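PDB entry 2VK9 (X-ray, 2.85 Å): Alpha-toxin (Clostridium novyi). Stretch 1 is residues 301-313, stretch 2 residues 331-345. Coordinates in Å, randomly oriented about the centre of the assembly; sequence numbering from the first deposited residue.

Stretch 1, residues 301-313: KPNGMDSNYWEAA
Stretch 2, residues 331-345: KYMEQVPSEIKERIL

How are the two backbones arranged? Stretch 1 runs as loop from Lys-301 to Asp-306, the N-cap, then as helix from Ser-307 onward; stretch 2 enters its helix at Ser-338, after the N-cap Pro-337. The CA atoms of Ala-313 and Met-333 lie 5.1 Å apart, those of Met-305 and Gln-335 7.7 Å, and those of Pro-302 and Val-336 7.3 Å, so one chain ascends as the other descends. No hydrogen bond crosses; 576 Å² is buried, largely by apolar contact.

What packs between the helix of stretch 1 and Tyr-332 and Met-333? Tyr-309 (chi1 m, -59°; chi2 -31°) and Tyr-332 (chi1 m, -63°; chi2 97°) both have CA-to-CB bonds directed toward the other stretch. Their rings lie near parallel, at 18°, but slid apart, with centroids 4.9 Å apart and Tyr-309 CD1 3.5 Å from Tyr-332 CE2. Ala-312 CB sits 4.0 Å from Tyr-332 CD1. The backbones are close at Ala-313, and its CB is 3.2 Å from Met-333 CE, which the t, 109°, m side chain brings inward from a sideways start.

How does Met-305 reach Val-336? Its CB points sideways, but chi1 -89°, chi2 -64° and chi3 -139° carry CE to 3.2 Å from Val-336 CG2, a tight contact. Gln-335, chi1 m and chi2 t, reaches across, with OE1 3.5 Å from Met-305 SD and NE2 4.0 Å from Tyr-309 CD2; neither is a hydrogen bond.

Why does Trp-310 matter when its CB points away? With chi1 t (168°) and chi2 -115°, the indole swings back, placing CH2 3.7 Å from Ile-344 CD1 (m, m) and 4.0 Å from Ile-340 CG2 (m, t). Val-336 CG2 (chi1 t) meets the ring edge at CZ3 of Trp-310, 4.0 Å away. Pro-302, C-gamma exo, completes the patch, its CG 3.8 Å from Ile-340 CD1.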

# COMPACT_ATOMS: atom_id res chain seq x y z
N LYS A 301 -19.71 -22.72 -12.49
CA LYS A 301 -19.29 -21.58 -13.29
C LYS A 301 -19.11 -21.98 -14.76
O LYS A 301 -18.43 -22.97 -15.04
CB LYS A 301 -18.01 -21.00 -12.68
CG LYS A 301 -17.05 -20.31 -13.62
CD LYS A 301 -15.63 -20.44 -13.07
CE LYS A 301 -14.62 -19.78 -13.97
NZ LYS A 301 -14.66 -20.32 -15.35
N PRO A 302 -19.73 -21.23 -15.70
CA PRO A 302 -19.62 -21.44 -17.15
C PRO A 302 -18.17 -21.63 -17.64
O PRO A 302 -17.27 -20.92 -17.17
CB PRO A 302 -20.20 -20.16 -17.75
CG PRO A 302 -21.18 -19.70 -16.73
CD PRO A 302 -20.63 -20.10 -15.38
N ASN A 303 -17.98 -22.57 -18.58
CA ASN A 303 -16.64 -22.95 -19.07
C ASN A 303 -15.70 -21.79 -19.44
O ASN A 303 -14.52 -21.80 -19.08
CB ASN A 303 -16.76 -23.93 -20.25
CG ASN A 303 -17.41 -25.26 -19.85
OD1 ASN A 303 -17.43 -25.65 -18.67
ND2 ASN A 303 -17.94 -25.97 -20.86
N GLY A 304 -16.23 -20.80 -20.16
CA GLY A 304 -15.44 -19.66 -20.62
C GLY A 304 -15.11 -18.63 -19.55
O GLY A 304 -14.07 -17.97 -19.62
N MET A 305 -16.00 -18.50 -18.56
CA MET A 305 -15.93 -17.50 -17.47
C MET A 305 -14.56 -17.30 -16.84
O MET A 305 -13.82 -18.26 -16.63
CB MET A 305 -16.89 -17.87 -16.34
CG MET A 305 -18.29 -17.33 -16.47
SD MET A 305 -18.31 -15.54 -16.38
CE MET A 305 -19.76 -15.29 -15.37
N ASP A 306 -14.24 -16.04 -16.53
CA ASP A 306 -13.11 -15.72 -15.66
C ASP A 306 -13.61 -15.75 -14.21
O ASP A 306 -14.57 -15.05 -13.87
CB ASP A 306 -12.53 -14.34 -16.03
CG ASP A 306 -11.37 -13.91 -15.13
OD1 ASP A 306 -10.85 -14.74 -14.33
OD2 ASP A 306 -10.96 -12.73 -15.23
N SER A 307 -12.95 -16.56 -13.37
CA SER A 307 -13.36 -16.76 -11.96
C SER A 307 -13.73 -15.46 -11.25
O SER A 307 -14.73 -15.42 -10.52
CB SER A 307 -12.25 -17.47 -11.18
OG SER A 307 -11.92 -18.71 -11.76
N ASN A 308 -12.92 -14.43 -11.46
CA ASN A 308 -13.19 -13.11 -10.92
C ASN A 308 -14.53 -12.56 -11.37
O ASN A 308 -15.36 -12.17 -10.54
CB ASN A 308 -12.07 -12.14 -11.29
CG ASN A 308 -10.72 -12.54 -10.71
OD1 ASN A 308 -10.63 -13.09 -9.61
ND2 ASN A 308 -9.65 -12.26 -11.46
N TYR A 309 -14.77 -12.55 -12.68
CA TYR A 309 -16.02 -12.02 -13.24
C TYR A 309 -17.25 -12.83 -12.82
O TYR A 309 -18.33 -12.28 -12.66
CB TYR A 309 -15.96 -11.91 -14.77
CG TYR A 309 -14.85 -11.02 -15.29
CD1 TYR A 309 -14.40 -9.91 -14.56
CD2 TYR A 309 -14.26 -11.26 -16.54
CE1 TYR A 309 -13.38 -9.09 -15.04
CE2 TYR A 309 -13.24 -10.44 -17.03
CZ TYR A 309 -12.81 -9.36 -16.27
OH TYR A 309 -11.81 -8.55 -16.74
N TRP A 310 -17.06 -14.13 -12.63
CA TRP A 310 -18.11 -15.00 -12.10
C TRP A 310 -18.54 -14.53 -10.70
O TRP A 310 -19.73 -14.34 -10.43
CB TRP A 310 -17.64 -16.47 -12.11
CG TRP A 310 -18.48 -17.44 -11.33
CD1 TRP A 310 -18.10 -18.14 -10.22
CD2 TRP A 310 -19.84 -17.82 -11.60
NE1 TRP A 310 -19.14 -18.93 -9.78
CE2 TRP A 310 -20.22 -18.75 -10.60
CE3 TRP A 310 -20.77 -17.46 -12.58
CZ2 TRP A 310 -21.49 -19.33 -10.56
CZ3 TRP A 310 -22.04 -18.04 -12.54
CH2 TRP A 310 -22.38 -18.96 -11.53
N GLU A 311 -17.55 -14.30 -9.83
CA GLU A 311 -17.81 -13.86 -8.46
C GLU A 311 -18.35 -12.44 -8.42
O GLU A 311 -19.24 -12.13 -7.62
CB GLU A 311 -16.57 -14.00 -7.60
CG GLU A 311 -16.12 -15.45 -7.43
CD GLU A 311 -14.71 -15.58 -6.87
OE1 GLU A 311 -13.89 -14.65 -7.03
OE2 GLU A 311 -14.42 -16.64 -6.27
N ALA A 312 -17.83 -11.58 -9.30
CA ALA A 312 -18.41 -10.25 -9.47
C ALA A 312 -19.90 -10.36 -9.76
O ALA A 312 -20.71 -9.67 -9.14
CB ALA A 312 -17.70 -9.50 -10.59
N ALA A 313 -20.25 -11.25 -10.68
CA ALA A 313 -21.64 -11.49 -11.09
C ALA A 313 -22.55 -11.98 -9.96
O ALA A 313 -23.69 -11.52 -9.84
CB ALA A 313 -21.67 -12.45 -12.25
N LYS A 331 -23.24 -5.75 -15.04
CA LYS A 331 -22.16 -5.64 -16.02
C LYS A 331 -21.46 -6.98 -16.29
O LYS A 331 -21.02 -7.25 -17.42
CB LYS A 331 -21.16 -4.54 -15.61
CG LYS A 331 -19.81 -4.60 -16.32
CD LYS A 331 -19.08 -3.27 -16.33
CE LYS A 331 -17.72 -3.42 -17.03
NZ LYS A 331 -17.10 -2.11 -17.45
N TYR A 332 -21.36 -7.83 -15.28
CA TYR A 332 -20.63 -9.08 -15.44
C TYR A 332 -21.56 -10.29 -15.51
O TYR A 332 -21.10 -11.42 -15.63
CB TYR A 332 -19.56 -9.23 -14.36
CG TYR A 332 -18.49 -8.16 -14.43
CD1 TYR A 332 -18.56 -7.02 -13.63
CD2 TYR A 332 -17.43 -8.26 -15.33
CE1 TYR A 332 -17.60 -6.03 -13.71
CE2 TYR A 332 -16.46 -7.27 -15.41
CZ TYR A 332 -16.56 -6.17 -14.60
OH TYR A 332 -15.61 -5.19 -14.68
N MET A 333 -22.86 -10.04 -15.43
CA MET A 333 -23.85 -11.09 -15.62
C MET A 333 -24.39 -11.13 -17.06
O MET A 333 -25.23 -11.97 -17.39
CB MET A 333 -25.00 -10.94 -14.62
CG MET A 333 -25.92 -12.14 -14.56
SD MET A 333 -25.79 -13.11 -13.05
CE MET A 333 -24.28 -14.02 -13.29
N GLU A 334 -23.91 -10.21 -17.90
CA GLU A 334 -24.19 -10.27 -19.34
C GLU A 334 -23.64 -11.56 -19.92
O GLU A 334 -24.36 -12.26 -20.64
CB GLU A 334 -23.55 -9.09 -20.09
CG GLU A 334 -24.50 -7.98 -20.51
CD GLU A 334 -23.75 -6.79 -21.12
OE1 GLU A 334 -23.02 -6.99 -22.13
OE2 GLU A 334 -23.87 -5.66 -20.59
N GLN A 335 -22.39 -11.87 -19.59
CA GLN A 335 -21.69 -13.08 -20.05
C GLN A 335 -22.39 -14.38 -19.68
O GLN A 335 -22.29 -15.37 -20.41
CB GLN A 335 -20.28 -13.13 -19.47
CG GLN A 335 -19.31 -12.11 -20.02
CD GLN A 335 -17.93 -12.27 -19.39
OE1 GLN A 335 -17.53 -13.37 -19.02
NE2 GLN A 335 -17.21 -11.15 -19.26
N VAL A 336 -23.08 -14.40 -18.54
CA VAL A 336 -23.81 -15.58 -18.09
C VAL A 336 -25.11 -15.76 -18.87
O VAL A 336 -25.87 -14.80 -19.02
CB VAL A 336 -24.09 -15.52 -16.57
CG1 VAL A 336 -25.24 -16.44 -16.17
CG2 VAL A 336 -22.84 -15.89 -15.80
N PRO A 337 -25.35 -16.98 -19.40
CA PRO A 337 -26.62 -17.37 -20.03
C PRO A 337 -27.84 -17.29 -19.09
O PRO A 337 -27.70 -17.36 -17.87
CB PRO A 337 -26.37 -18.83 -20.45
CG PRO A 337 -25.19 -19.27 -19.66
CD PRO A 337 -24.35 -18.06 -19.46
N SER A 338 -29.03 -17.17 -19.68
CA SER A 338 -30.28 -16.91 -18.95
C SER A 338 -30.62 -17.94 -17.86
O SER A 338 -31.13 -17.57 -16.80
CB SER A 338 -31.47 -16.82 -19.91
OG SER A 338 -31.36 -15.70 -20.78
N GLU A 339 -30.34 -19.21 -18.14
CA GLU A 339 -30.74 -20.31 -17.26
C GLU A 339 -30.00 -20.27 -15.93
O GLU A 339 -30.60 -20.49 -14.87
CB GLU A 339 -30.49 -21.66 -17.93
CG GLU A 339 -31.49 -22.01 -19.03
CD GLU A 339 -31.08 -23.23 -19.86
OE1 GLU A 339 -29.93 -23.73 -19.69
OE2 GLU A 339 -31.90 -23.70 -20.69
N ILE A 340 -28.70 -19.97 -16.01
CA ILE A 340 -27.82 -19.89 -14.84
C ILE A 340 -28.15 -18.65 -14.00
O ILE A 340 -28.29 -18.74 -12.78
CB ILE A 340 -26.32 -19.91 -15.24
CG1 ILE A 340 -25.96 -21.24 -15.93
CG2 ILE A 340 -25.43 -19.69 -14.02
CD1 ILE A 340 -24.60 -21.26 -16.61
N LYS A 341 -28.28 -17.50 -14.67
CA LYS A 341 -28.68 -16.25 -14.01
C LYS A 341 -29.92 -16.42 -13.13
O LYS A 341 -29.94 -15.94 -12.00
CB LYS A 341 -28.90 -15.13 -15.03
CG LYS A 341 -29.61 -13.91 -14.44
CD LYS A 341 -29.60 -12.71 -15.37
CE LYS A 341 -30.38 -11.56 -14.75
NZ LYS A 341 -30.27 -10.33 -15.56
N GLU A 342 -30.94 -17.11 -13.64
CA GLU A 342 -32.18 -17.34 -12.89
C GLU A 342 -32.02 -18.28 -11.69
O GLU A 342 -32.79 -18.22 -10.73
CB GLU A 342 -33.32 -17.81 -13.80
CG GLU A 342 -34.26 -16.69 -14.23
CD GLU A 342 -34.77 -15.84 -13.06
OE1 GLU A 342 -35.23 -16.42 -12.04
OE2 GLU A 342 -34.71 -14.59 -13.16
N ARG A 343 -31.01 -19.15 -11.76
CA ARG A 343 -30.67 -19.99 -10.63
C ARG A 343 -29.99 -19.15 -9.54
O ARG A 343 -30.30 -19.29 -8.35
CB ARG A 343 -29.77 -21.15 -11.07
CG ARG A 343 -30.47 -22.21 -11.93
CD ARG A 343 -29.60 -23.45 -12.14
NE ARG A 343 -29.36 -24.17 -10.89
CZ ARG A 343 -28.32 -24.96 -10.65
NH1 ARG A 343 -27.38 -25.15 -11.58
NH2 ARG A 343 -28.20 -25.56 -9.47
N ILE A 344 -29.09 -18.27 -9.97
CA ILE A 344 -28.46 -17.31 -9.07
C ILE A 344 -29.53 -16.47 -8.37
O ILE A 344 -29.61 -16.46 -7.14
CB ILE A 344 -27.47 -16.38 -9.81
CG1 ILE A 344 -26.45 -17.16 -10.65
CG2 ILE A 344 -26.75 -15.48 -8.83
CD1 ILE A 344 -25.56 -18.10 -9.86
N LEU A 345 -30.35 -15.78 -9.16
CA LEU A 345 -31.39 -14.89 -8.66
C LEU A 345 -32.42 -15.54 -7.75
O LEU A 345 -32.93 -14.91 -6.82
CB LEU A 345 -32.10 -14.19 -9.83
CG LEU A 345 -31.34 -13.15 -10.66
CD1 LEU A 345 -32.34 -12.18 -11.28
CD2 LEU A 345 -30.35 -12.37 -9.83